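Superoxide dismutase (Candida albicans, PDB 4GUN) probably protects the cell from oxidative damage by using a bound manganese ion to convert superoxide into hydrogen peroxide and molecular oxygen. Local coordinates at residues 30-35 against 78-83; 38-43 against 170-175; 53-56 against 62-65; 124-129 against 133-138; 178-181 against 186-189. The protein carries 2 engineered substitutions. All blocks are in the same frame, centred on the assembly; numbering follows the deposited sequence.

Contact 1: 30-35 against 78-83; sequences DLHINK and TNHSLF. With MN (manganese (II) ion), chain Q.
H32 and H80 reach toward each other from two helices and meet at the manganese ion, while F83, three residues after H80 on the same helix, lies beside the H32 ring. From CB of H32 the chain sets out toward the facing helix, and CB and CG serve as a stem, the touching being done by the ring atoms beyond. ND1 skirts the F83 ring, with CE2 of F83 4.1 Å away. CE1 comes closer, 3.8 Å from F83 CE2, in a rim-to-rim meeting of the two rings with planes at 59°. On the other side of the imidazole, CD2 lies 3.6 Å from H80 NE2. The tip, H32 NE2, binds manganese at 2.2 Å. This is the metal end of the alpha-hairpin of iron/manganese superoxide dismutases, in which each long helix, 26-56 and 60-85, contributes one histidine ligand. H80 NE2 binds the same ion at 2.1 Å and sits 3.0 Å from H32 NE2, a closeness imposed by the shared metal. The two imidazoles stand nearly perpendicular, their planes at 88°, and H32 NE2 lies in the plane of the H80 ring, at its edge. Hydrogen bonding of H80 ND1 to G76 O restrains the rotation of that ring. Water 1 binds manganese across from H32 NE2, and D170 and H174 complete the coordination sphere.

Contact 2: 38-43 against 170-175; sequences VAYVNG and DAWEHA. With MN (manganese (II) ion), chain Q.
The hydroxyl of Y40 comes to rest over one face of the W172 indole, with Y40 OH 3.7 Å from W172 CH2 and displaced toward the rim of the ring. The two side chains approach from opposite directions. Y40 extends from its helix with CG trans to the carbonyl carbon (chi1 -56°), which brings the phenol in beside the metal site, where OH also comes within 4.2 Å of H174 CE1. Its polar partner is Q155, whose NE2 is hydrogen-bonded to Y40 OH, a tyrosine-glutamine pair familiar from the active-site funnel of this family. Water 1 lies over the same indole face as Y40 OH. H174 adopts the crowded position between backbone N and carbonyl carbon (chi1 69°); this turns NE2 back onto manganese at 2.1 Å, with W172 CB over one face of the imidazole, near the rim. Its ND1 bonds to E173 of the second subunit. D170 divides its carboxylate: OD2 binds manganese at 2.0 Å, whereas OD1 accepts W172 N at 3.1 Å in an Asx turn, the donor standing above the carboxylate plane, and takes a weak bond from water 1. Y40 belongs to helix 26-56 and touches H73 of helix 60-85; the loop 170-175 leaves strand 163-170 with W172 against F72 of helix 60-85 and A171 against F188 of helix 184-191.

Contact 3: 53-56 against 62-65; sequences KAVG and SVVE
The far tip of the alpha-hairpin, where helix 26-56 ends and helix 60-85 begins after a short turn, is closed by small apolar groups from A54, V55, S62 and V63. The backbones come near here, A54 CA and V63 CA being 5.8 Å apart. A54 CB points at the second helix and takes two partners: S62 CB at 3.7 Å and V63 CG2 at 3.8 Å. V63 CG2 is the hub of the contact. Lying trans to the carbonyl carbon of its own residue, it enters the angle between A54 and V55 and meets backbone as well as side chain, with A54 C 3.7 Å away and V55 N at the same distance. The CG2 methyls of V55 and V63 also touch, at 3.7 Å, their side chains crossing at a slant, and V63 CG1 lies a little farther from V55 CG2, at 4.1 Å. S62 offers only its CB to this packing; its OG is hydrogen-bonded to D59 OD1 in the turn, which satisfies the polar end close to the apolar patch. Lying far from the manganese, the hairpin tip is also part of the assembly: V63 packs on I70 of the third subunit, V55 on E6 of that chain, and E65 OE1 is hydrogen-bonded to its S159 OG, so both helix 26-56 and helix 60-85 face the neighbouring chain at this end.

Contact 4: 124-129 against 133-138; sequences SKLAGI and GWAFIV
Apolar packing between L126 and A135 carries the closest approach between helix 115-127 and strand 133-140. L126 CD2 presses on A135 CB at 3.4 Å, tighter than a usual van der Waals contact, with L126 CG only slightly farther from A135 CB at 3.6 Å. With CG trans to the carbonyl carbon (chi1 -76°), the leucine leaves its helix at a slant to the strand, and it is the CD2 branch that bends onto the alanine methyl.

A second set of contacts is made by a side chain against backbone. I129, in the loop just past the helix, splits its branches: CD1 reaches W134 O at 3.5 Å and A135 N at 4.1 Å, while CG2 lies over the bare CA of G133, also at 4.1 Å. On this side the strand offers only G133, which has no side chain, and the methyl of A135, and W134 starts out in the other direction.

Polar groups bond within the segment or outside the contact. I129 N bonds back to L126 O at 3.2 Å as the helix unwinds, and I129 O is hydrogen-bonded to NH1 of R184, an engineered residue. K125 sets off toward the strand, yet its NZ turns aside and is hydrogen-bonded to V149 O.

Strand 133-140 is the middle strand of the antiparallel sheet in the C-terminal domain of iron/manganese superoxide dismutases. L126 and I129 cover one face of its start; from the other face the W134 ring approaches the metal site, meeting the H80 ligand edge-to-face.

Contact 5: 178-181 against 186-189; sequences LQYQ and DYFK
The Y180 ring lies flat over the backbone and CB of Y187, across the turn between two short helices. Y187 CB makes a CH-pi contact, 3.9 Å from the centroid of the Y180 ring and 19° off its normal, and Y187 CA stands over the centre of the same face. Along the rim, Y180 CD2 is 3.7 Å from Y187 CB, while Y180 CD1 is 3.7 Å from D186 CB. The carboxylate of D186 takes no part in this; its plane is turned 79° from that of the ring. The two tyrosine rings themselves meet obliquely, with centroids 6.0 Å apart.

The opposite face of the Y180 ring is covered by Q179 CG, 3.8 Å above the plane, so the phenol is sandwiched between its own helix and the next. The backbone of Y187 sets its CB against Y180; the torsion, with CG trans to the backbone N (chi1 161°), only directs the phenol away from the Y180 ring, toward the metal site, where OH is hydrogen-bonded to D170 O.

Farther out, Y180 OH is hydrogen-bonded to Y23 O and Q179 NE2 to P22 O, tying helix 177-180 to the segment that precedes helix 26-56. F188, on the same helix as Y187, packs on N123 and L126 of helix 115-127.

Dispersion and CH-pi attraction therefore hold helices 177-180 and 184-191 together, while both phenol hydroxyls use backbone carbonyls elsewhere; through Y187 the packing reaches the main chain of a manganese ligand and is consistent with a second-shell role in positioning it.

Contacts 1 and 2, with centres 6 Å apart, share the manganese ion and its fifth ligand, water 1: the first supplies two protein ligands from the alpha-hairpin, the second the other two protein ligands from the C-terminal domain. Contacts 4 and 5 lie next to the site and touch each other. The W134 side chain of contact 4 comes within about 4 Å of the metal, and the Y187 side chain of contact 5 within about 7 Å. Both also reach the ligand-bearing segment 170-175 directly, A171 N lying 2.9 Å from G133 O and D170 O 2.9 Å from Y187 OH. Contact 3 stands apart, its centre 28 Å from that of contact 1, at the other end of the same two helices.

Contact 1: 30-35 against 78-83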
# COMPACT_ATOMS: atom_id res chain seq x y z
N ASP A 30 -26.42 4.62 16.31
CA ASP A 30 -26.88 3.27 16.68
C ASP A 30 -26.21 2.17 15.82
O ASP A 30 -25.77 1.15 16.35
CB ASP A 30 -28.41 3.16 16.61
CG ASP A 30 -28.96 1.93 17.31
OD1 ASP A 30 -28.21 1.29 18.08
OD2 ASP A 30 -30.15 1.64 17.13
N LEU A 31 -26.11 2.40 14.52
CA LEU A 31 -25.47 1.43 13.61
C LEU A 31 -23.97 1.45 13.83
O LEU A 31 -23.33 0.40 13.88
CB LEU A 31 -25.76 1.78 12.15
CG LEU A 31 -27.18 1.49 11.68
CD1 LEU A 31 -27.43 2.18 10.35
CD2 LEU A 31 -27.45 -0.01 11.61
N HIS A 32 -23.43 2.67 13.97
CA HIS A 32 -21.99 2.90 14.13
C HIS A 32 -21.39 2.16 15.30
O HIS A 32 -20.41 1.44 15.13
CB HIS A 32 -21.66 4.40 14.15
CG HIS A 32 -20.29 4.73 13.60
ND1 HIS A 32 -19.82 6.02 13.58
CD2 HIS A 32 -19.32 3.92 13.11
CE1 HIS A 32 -18.61 5.96 13.07
NE2 HIS A 32 -18.26 4.72 12.78
N ILE A 33 -22.02 2.26 16.47
CA ILE A 33 -21.57 1.62 17.70
C ILE A 33 -21.95 0.13 17.76
O ILE A 33 -21.09 -0.73 17.97
CB ILE A 33 -22.06 2.41 18.95
CG1 ILE A 33 -21.60 3.89 18.93
CG2 ILE A 33 -21.64 1.69 20.27
CD1 ILE A 33 -22.31 4.84 19.87
N ASN A 34 -23.28 -0.16 17.62
CA ASN A 34 -23.86 -1.49 17.78
C ASN A 34 -23.74 -2.48 16.63
O ASN A 34 -23.93 -3.69 16.83
CB ASN A 34 -25.27 -1.40 18.40
CG ASN A 34 -25.20 -0.69 19.73
OD1 ASN A 34 -24.40 -1.03 20.60
ND2 ASN A 34 -25.94 0.39 19.87
N LYS A 35 -23.36 -2.00 15.45
CA LYS A 35 -23.10 -2.93 14.34
C LYS A 35 -21.62 -2.84 13.93
O LYS A 35 -20.92 -3.85 14.01
CB LYS A 35 -24.05 -2.71 13.14
CG LYS A 35 -25.55 -2.78 13.47
CD LYS A 35 -26.02 -4.22 13.67
CE LYS A 35 -27.45 -4.33 14.14
NZ LYS A 35 -27.86 -5.75 14.35
N THR A 78 -9.62 0.32 18.30
CA THR A 78 -8.81 1.42 18.82
C THR A 78 -9.32 2.76 18.29
O THR A 78 -9.51 3.70 19.08
CB THR A 78 -7.33 1.21 18.46
OG1 THR A 78 -6.88 0.01 19.10
CG2 THR A 78 -6.44 2.39 18.87
N ASN A 79 -9.55 2.84 16.97
CA ASN A 79 -10.04 4.08 16.31
C ASN A 79 -11.43 4.50 16.80
O ASN A 79 -11.63 5.67 17.15
CB ASN A 79 -10.01 3.94 14.79
CG ASN A 79 -8.62 3.93 14.18
OD1 ASN A 79 -7.65 4.42 14.77
ND2 ASN A 79 -8.49 3.41 12.96
N HIS A 80 -12.38 3.56 16.83
CA HIS A 80 -13.74 3.84 17.30
C HIS A 80 -13.78 4.23 18.78
O HIS A 80 -14.44 5.21 19.11
CB HIS A 80 -14.72 2.73 16.90
CG HIS A 80 -15.02 2.75 15.42
ND1 HIS A 80 -14.24 2.07 14.52
CD2 HIS A 80 -15.97 3.43 14.74
CE1 HIS A 80 -14.76 2.31 13.33
NE2 HIS A 80 -15.82 3.10 13.41
N SER A 81 -13.00 3.55 19.66
CA SER A 81 -12.89 3.88 21.10
C SER A 81 -12.38 5.30 21.31
O SER A 81 -12.90 6.01 22.18
CB SER A 81 -11.97 2.89 21.82
OG SER A 81 -12.58 1.61 21.89
N LEU A 82 -11.39 5.73 20.50
CA LEU A 82 -10.86 7.11 20.53
C LEU A 82 -11.95 8.06 20.06
O LEU A 82 -12.15 9.12 20.65
CB LEU A 82 -9.63 7.28 19.61
CG LEU A 82 -8.31 6.62 20.02
CD1 LEU A 82 -7.41 6.42 18.80
CD2 LEU A 82 -7.57 7.45 21.09
N PHE A 83 -12.67 7.67 19.00
CA PHE A 83 -13.73 8.49 18.41
C PHE A 83 -14.85 8.81 19.41
O PHE A 83 -15.12 10.00 19.64
CB PHE A 83 -14.26 7.83 17.13
CG PHE A 83 -15.16 8.67 16.24
CD1 PHE A 83 -14.73 9.90 15.75
CD2 PHE A 83 -16.39 8.18 15.82
CE1 PHE A 83 -15.54 10.66 14.89
CE2 PHE A 83 -17.20 8.93 14.95
CZ PHE A 83 -16.78 10.17 14.51
MN MN Q . -16.55 4.05 11.65
O HOH W 1 -14.73 3.71 10.53

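Contact 2: 38-43 against 170-175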
# COMPACT_ATOMS: atom_id res chain seq x y z
N VAL A 38 -19.05 -3.20 17.03
CA VAL A 38 -19.30 -4.60 17.46
C VAL A 38 -18.61 -5.61 16.51
O VAL A 38 -18.08 -6.62 16.98
CB VAL A 38 -20.84 -4.86 17.60
CG1 VAL A 38 -21.17 -6.35 17.53
CG2 VAL A 38 -21.38 -4.25 18.88
N ALA A 39 -18.62 -5.34 15.18
CA ALA A 39 -17.99 -6.20 14.17
C ALA A 39 -16.46 -6.23 14.34
O ALA A 39 -15.84 -7.28 14.18
CB ALA A 39 -18.38 -5.76 12.76
N TYR A 40 -15.84 -5.10 14.71
CA TYR A 40 -14.40 -5.07 14.99
C TYR A 40 -14.08 -5.79 16.33
O TYR A 40 -13.04 -6.43 16.42
CB TYR A 40 -13.84 -3.64 14.99
CG TYR A 40 -14.10 -2.87 13.71
CD1 TYR A 40 -13.60 -3.32 12.49
CD2 TYR A 40 -14.76 -1.65 13.73
CE1 TYR A 40 -13.82 -2.61 11.31
CE2 TYR A 40 -15.02 -0.95 12.56
CZ TYR A 40 -14.53 -1.42 11.35
OH TYR A 40 -14.78 -0.71 10.20
N VAL A 41 -14.95 -5.67 17.36
CA VAL A 41 -14.75 -6.36 18.66
C VAL A 41 -14.70 -7.90 18.41
O VAL A 41 -13.81 -8.60 18.92
CB VAL A 41 -15.86 -5.98 19.69
CG1 VAL A 41 -15.85 -6.92 20.91
CG2 VAL A 41 -15.72 -4.53 20.14
N ASN A 42 -15.67 -8.39 17.63
CA ASN A 42 -15.79 -9.80 17.28
C ASN A 42 -14.65 -10.29 16.39
O ASN A 42 -14.09 -11.36 16.65
CB ASN A 42 -17.17 -10.07 16.66
CG ASN A 42 -18.28 -9.97 17.67
OD1 ASN A 42 -18.06 -10.11 18.88
ND2 ASN A 42 -19.52 -9.77 17.21
N GLY A 43 -14.32 -9.47 15.38
CA GLY A 43 -13.26 -9.75 14.43
C GLY A 43 -11.92 -9.88 15.10
O GLY A 43 -11.18 -10.82 14.82
N ASP A 170 -13.44 10.03 12.09
CA ASP A 170 -13.84 8.96 11.17
C ASP A 170 -14.34 9.54 9.85
O ASP A 170 -15.33 10.28 9.83
CB ASP A 170 -14.94 8.10 11.82
CG ASP A 170 -15.15 6.74 11.16
OD1 ASP A 170 -14.50 6.47 10.13
OD2 ASP A 170 -15.92 5.95 11.69
N ALA A 171 -13.68 9.18 8.73
CA ALA A 171 -14.07 9.62 7.39
C ALA A 171 -14.68 8.47 6.55
O ALA A 171 -14.95 8.68 5.36
CB ALA A 171 -12.88 10.23 6.65
N TRP A 172 -14.91 7.24 7.15
CA TRP A 172 -15.58 6.13 6.42
C TRP A 172 -17.00 6.59 6.03
O TRP A 172 -17.61 7.35 6.79
CB TRP A 172 -15.70 4.86 7.27
CG TRP A 172 -14.46 4.01 7.36
CD1 TRP A 172 -13.25 4.38 7.88
CD2 TRP A 172 -14.38 2.59 7.12
NE1 TRP A 172 -12.40 3.30 7.91
CE2 TRP A 172 -13.07 2.19 7.46
CE3 TRP A 172 -15.28 1.62 6.64
CZ2 TRP A 172 -12.62 0.86 7.28
CZ3 TRP A 172 -14.84 0.32 6.46
CH2 TRP A 172 -13.52 -0.05 6.80
N GLU A 173 -17.50 6.18 4.86
CA GLU A 173 -18.83 6.60 4.37
C GLU A 173 -19.96 6.27 5.36
O GLU A 173 -20.85 7.08 5.52
CB GLU A 173 -19.12 6.05 2.96
CG GLU A 173 -18.24 6.68 1.89
CD GLU A 173 -18.50 6.17 0.49
OE1 GLU A 173 -18.56 4.93 0.33
OE2 GLU A 173 -18.68 6.99 -0.43
N HIS A 174 -19.86 5.15 6.10
CA HIS A 174 -20.85 4.76 7.12
C HIS A 174 -20.96 5.77 8.24
O HIS A 174 -21.99 5.81 8.91
CB HIS A 174 -20.57 3.35 7.69
CG HIS A 174 -19.35 3.20 8.55
ND1 HIS A 174 -18.35 2.29 8.23
CD2 HIS A 174 -19.04 3.77 9.73
CE1 HIS A 174 -17.46 2.38 9.20
NE2 HIS A 174 -17.83 3.26 10.12
N ALA A 175 -19.91 6.59 8.47
CA ALA A 175 -19.91 7.59 9.53
C ALA A 175 -20.85 8.79 9.27
O ALA A 175 -21.22 9.52 10.21
CB ALA A 175 -18.49 8.08 9.78
MN MN Q . -16.55 4.05 11.65
O HOH W 1 -14.73 3.71 10.53

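Contact 3: 53-56 against 62-65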
# COMPACT_ATOMS: atom_id res chain seq x y z
N LYS A 53 -3.72 -20.63 17.54
CA LYS A 53 -3.84 -21.94 16.91
C LYS A 53 -2.73 -22.12 15.84
O LYS A 53 -1.96 -23.07 15.92
CB LYS A 53 -5.22 -22.08 16.26
CG LYS A 53 -6.16 -23.07 16.93
CD LYS A 53 -7.45 -23.27 16.12
CE LYS A 53 -7.27 -24.18 14.91
NZ LYS A 53 -8.45 -24.17 14.02
N ALA A 54 -2.64 -21.18 14.88
CA ALA A 54 -1.66 -21.21 13.80
C ALA A 54 -0.18 -21.04 14.23
O ALA A 54 0.68 -21.72 13.68
CB ALA A 54 -2.02 -20.20 12.72
N VAL A 55 0.10 -20.13 15.20
CA VAL A 55 1.43 -19.85 15.76
C VAL A 55 1.94 -21.11 16.46
O VAL A 55 3.11 -21.48 16.29
CB VAL A 55 1.44 -18.59 16.70
CG1 VAL A 55 2.57 -18.63 17.75
CG2 VAL A 55 1.52 -17.29 15.89
N GLY A 56 1.04 -21.76 17.19
CA GLY A 56 1.32 -23.00 17.92
C GLY A 56 1.72 -24.15 17.02
O GLY A 56 2.59 -24.95 17.38
N SER A 62 -0.66 -19.44 7.51
CA SER A 62 -1.88 -18.94 8.20
C SER A 62 -1.56 -17.71 9.07
O SER A 62 -2.33 -16.75 9.08
CB SER A 62 -2.49 -20.02 9.09
OG SER A 62 -3.14 -21.04 8.35
N VAL A 63 -0.43 -17.77 9.81
CA VAL A 63 0.05 -16.68 10.68
C VAL A 63 0.12 -15.37 9.83
O VAL A 63 -0.44 -14.33 10.22
CB VAL A 63 1.40 -17.04 11.35
CG1 VAL A 63 2.02 -15.84 12.05
CG2 VAL A 63 1.23 -18.19 12.32
N VAL A 64 0.77 -15.45 8.65
CA VAL A 64 0.90 -14.32 7.73
C VAL A 64 -0.44 -13.78 7.26
O VAL A 64 -0.66 -12.58 7.31
CB VAL A 64 1.93 -14.58 6.59
CG1 VAL A 64 1.78 -13.58 5.45
CG2 VAL A 64 3.36 -14.54 7.14
N GLU A 65 -1.38 -14.68 6.90
CA GLU A 65 -2.73 -14.33 6.46
C GLU A 65 -3.56 -13.61 7.54
O GLU A 65 -4.19 -12.60 7.23
CB GLU A 65 -3.46 -15.59 5.91
CG GLU A 65 -4.82 -15.32 5.27
CD GLU A 65 -4.86 -14.71 3.88
OE1 GLU A 65 -3.83 -14.16 3.42
OE2 GLU A 65 -5.95 -14.76 3.25

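Contact 4: 124-129 against 133-138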
# COMPACT_ATOMS: atom_id res chain seq x y z
N SER A 124 -9.06 20.12 5.57
CA SER A 124 -8.34 20.00 4.29
C SER A 124 -7.77 18.58 4.13
O SER A 124 -7.86 18.02 3.05
CB SER A 124 -7.25 21.06 4.16
OG SER A 124 -7.77 22.24 3.57
N LYS A 125 -7.21 18.01 5.21
CA LYS A 125 -6.70 16.64 5.22
C LYS A 125 -7.84 15.64 5.04
O LYS A 125 -7.71 14.70 4.26
CB LYS A 125 -5.93 16.32 6.51
CG LYS A 125 -4.47 16.77 6.52
CD LYS A 125 -3.55 15.87 5.68
CE LYS A 125 -2.18 15.66 6.27
NZ LYS A 125 -1.47 16.93 6.59
N LEU A 126 -8.97 15.85 5.75
CA LEU A 126 -10.16 14.98 5.65
C LEU A 126 -10.71 14.98 4.23
O LEU A 126 -11.00 13.90 3.71
CB LEU A 126 -11.25 15.41 6.68
CG LEU A 126 -11.00 15.03 8.11
CD1 LEU A 126 -11.71 15.99 9.07
CD2 LEU A 126 -11.34 13.54 8.35
N ALA A 127 -10.77 16.16 3.56
CA ALA A 127 -11.24 16.32 2.18
C ALA A 127 -10.42 15.47 1.17
O ALA A 127 -10.98 14.92 0.22
CB ALA A 127 -11.17 17.79 1.79
N GLY A 128 -9.11 15.38 1.39
CA GLY A 128 -8.19 14.64 0.53
C GLY A 128 -8.12 13.14 0.75
O GLY A 128 -7.40 12.47 0.01
N ILE A 129 -8.85 12.59 1.74
CA ILE A 129 -8.88 11.13 1.95
C ILE A 129 -9.67 10.49 0.78
O ILE A 129 -10.81 10.87 0.57
CB ILE A 129 -9.48 10.71 3.34
CG1 ILE A 129 -8.55 11.08 4.50
CG2 ILE A 129 -9.81 9.20 3.40
CD1 ILE A 129 -9.23 11.16 5.90
N GLY A 133 -11.03 5.93 5.60
CA GLY A 133 -9.92 6.39 6.42
C GLY A 133 -10.28 7.31 7.56
O GLY A 133 -11.45 7.46 7.91
N TRP A 134 -9.24 7.84 8.20
CA TRP A 134 -9.34 8.70 9.39
C TRP A 134 -8.38 9.83 9.27
O TRP A 134 -7.39 9.71 8.55
CB TRP A 134 -8.89 7.89 10.64
CG TRP A 134 -9.81 6.78 11.03
CD1 TRP A 134 -9.93 5.57 10.42
CD2 TRP A 134 -10.78 6.80 12.09
NE1 TRP A 134 -10.95 4.85 11.00
CE2 TRP A 134 -11.50 5.58 12.02
CE3 TRP A 134 -11.12 7.72 13.09
CZ2 TRP A 134 -12.52 5.26 12.92
CZ3 TRP A 134 -12.15 7.41 13.97
CH2 TRP A 134 -12.84 6.20 13.88
N ALA A 135 -8.64 10.93 10.00
CA ALA A 135 -7.69 12.03 10.21
C ALA A 135 -7.43 12.10 11.71
O ALA A 135 -8.34 11.86 12.52
CB ALA A 135 -8.22 13.36 9.71
N PHE A 136 -6.18 12.37 12.09
CA PHE A 136 -5.82 12.48 13.49
C PHE A 136 -4.99 13.73 13.71
O PHE A 136 -4.10 14.03 12.93
CB PHE A 136 -5.00 11.27 13.99
CG PHE A 136 -5.61 9.89 13.89
CD1 PHE A 136 -6.22 9.31 15.00
CD2 PHE A 136 -5.49 9.14 12.73
CE1 PHE A 136 -6.75 8.02 14.92
CE2 PHE A 136 -6.02 7.85 12.65
CZ PHE A 136 -6.64 7.30 13.75
N ILE A 137 -5.25 14.41 14.83
CA ILE A 137 -4.40 15.46 15.37
C ILE A 137 -3.50 14.62 16.29
O ILE A 137 -4.03 13.87 17.12
CB ILE A 137 -5.19 16.55 16.15
CG1 ILE A 137 -6.00 17.42 15.15
CG2 ILE A 137 -4.20 17.42 16.94
CD1 ILE A 137 -7.11 18.29 15.76
N VAL A 138 -2.17 14.67 16.07
CA VAL A 138 -1.24 13.82 16.83
C VAL A 138 -0.19 14.65 17.56
O VAL A 138 0.16 15.72 17.08
CB VAL A 138 -0.54 12.71 15.96
CG1 VAL A 138 -1.55 11.85 15.21
CG2 VAL A 138 0.48 13.29 14.99

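Contact 5: 178-181 against 186-189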
# COMPACT_ATOMS: atom_id res chain seq x y z
N LEU A 178 -25.95 8.15 5.96
CA LEU A 178 -27.40 8.22 6.17
C LEU A 178 -27.93 9.65 6.30
O LEU A 178 -29.02 9.95 5.80
CB LEU A 178 -27.84 7.35 7.35
CG LEU A 178 -27.73 5.81 7.21
CD1 LEU A 178 -27.95 5.16 8.55
CD2 LEU A 178 -28.77 5.23 6.24
N GLN A 179 -27.12 10.58 6.87
CA GLN A 179 -27.51 11.97 7.05
C GLN A 179 -27.08 12.86 5.90
O GLN A 179 -27.87 13.66 5.43
CB GLN A 179 -26.98 12.54 8.39
CG GLN A 179 -27.52 13.95 8.75
CD GLN A 179 -27.11 14.43 10.13
OE1 GLN A 179 -26.99 13.66 11.10
NE2 GLN A 179 -26.90 15.74 10.26
N TYR A 180 -25.81 12.78 5.51
CA TYR A 180 -25.21 13.67 4.54
C TYR A 180 -25.12 13.18 3.11
O TYR A 180 -24.89 13.99 2.22
CB TYR A 180 -23.83 14.10 5.04
CG TYR A 180 -23.88 14.86 6.36
CD1 TYR A 180 -24.09 16.24 6.38
CD2 TYR A 180 -23.74 14.20 7.58
CE1 TYR A 180 -24.14 16.95 7.57
CE2 TYR A 180 -23.76 14.91 8.79
CZ TYR A 180 -23.98 16.28 8.77
OH TYR A 180 -24.05 17.01 9.93
N GLN A 181 -25.37 11.87 2.87
CA GLN A 181 -25.25 11.26 1.53
C GLN A 181 -23.82 11.49 0.99
O GLN A 181 -22.87 11.31 1.75
CB GLN A 181 -26.35 11.73 0.55
CG GLN A 181 -27.70 11.03 0.76
CD GLN A 181 -28.53 11.70 1.82
OE1 GLN A 181 -28.98 12.84 1.67
NE2 GLN A 181 -28.73 11.00 2.94
N ASP A 186 -19.84 18.55 4.32
CA ASP A 186 -20.82 19.09 5.29
C ASP A 186 -20.67 18.41 6.65
O ASP A 186 -20.74 19.04 7.68
CB ASP A 186 -22.25 18.98 4.74
CG ASP A 186 -22.57 19.96 3.63
OD1 ASP A 186 -21.67 20.73 3.22
OD2 ASP A 186 -23.72 19.99 3.18
N TYR A 187 -20.39 17.12 6.62
CA TYR A 187 -20.15 16.33 7.82
C TYR A 187 -18.86 16.81 8.48
O TYR A 187 -18.86 17.06 9.69
CB TYR A 187 -20.09 14.86 7.45
CG TYR A 187 -19.41 13.97 8.47
CD1 TYR A 187 -20.01 13.72 9.70
CD2 TYR A 187 -18.24 13.30 8.16
CE1 TYR A 187 -19.43 12.84 10.62
CE2 TYR A 187 -17.66 12.41 9.07
CZ TYR A 187 -18.26 12.18 10.29
OH TYR A 187 -17.68 11.32 11.20
N PHE A 188 -17.77 16.97 7.69
CA PHE A 188 -16.49 17.47 8.22
C PHE A 188 -16.66 18.83 8.95
O PHE A 188 -16.22 18.97 10.09
CB PHE A 188 -15.40 17.52 7.14
CG PHE A 188 -15.02 16.16 6.61
CD1 PHE A 188 -15.11 15.02 7.42
CD2 PHE A 188 -14.58 16.00 5.30
CE1 PHE A 188 -14.78 13.76 6.92
CE2 PHE A 188 -14.23 14.75 4.82
CZ PHE A 188 -14.34 13.63 5.63
N LYS A 189 -17.37 19.76 8.32
CA LYS A 189 -17.69 21.07 8.89
C LYS A 189 -18.51 20.90 10.20
O LYS A 189 -18.11 21.41 11.24
CB LYS A 189 -18.46 21.91 7.84
CG LYS A 189 -18.55 23.40 8.17
CD LYS A 189 -19.16 24.23 7.01
CE LYS A 189 -18.13 24.75 6.02
NZ LYS A 189 -17.33 25.89 6.57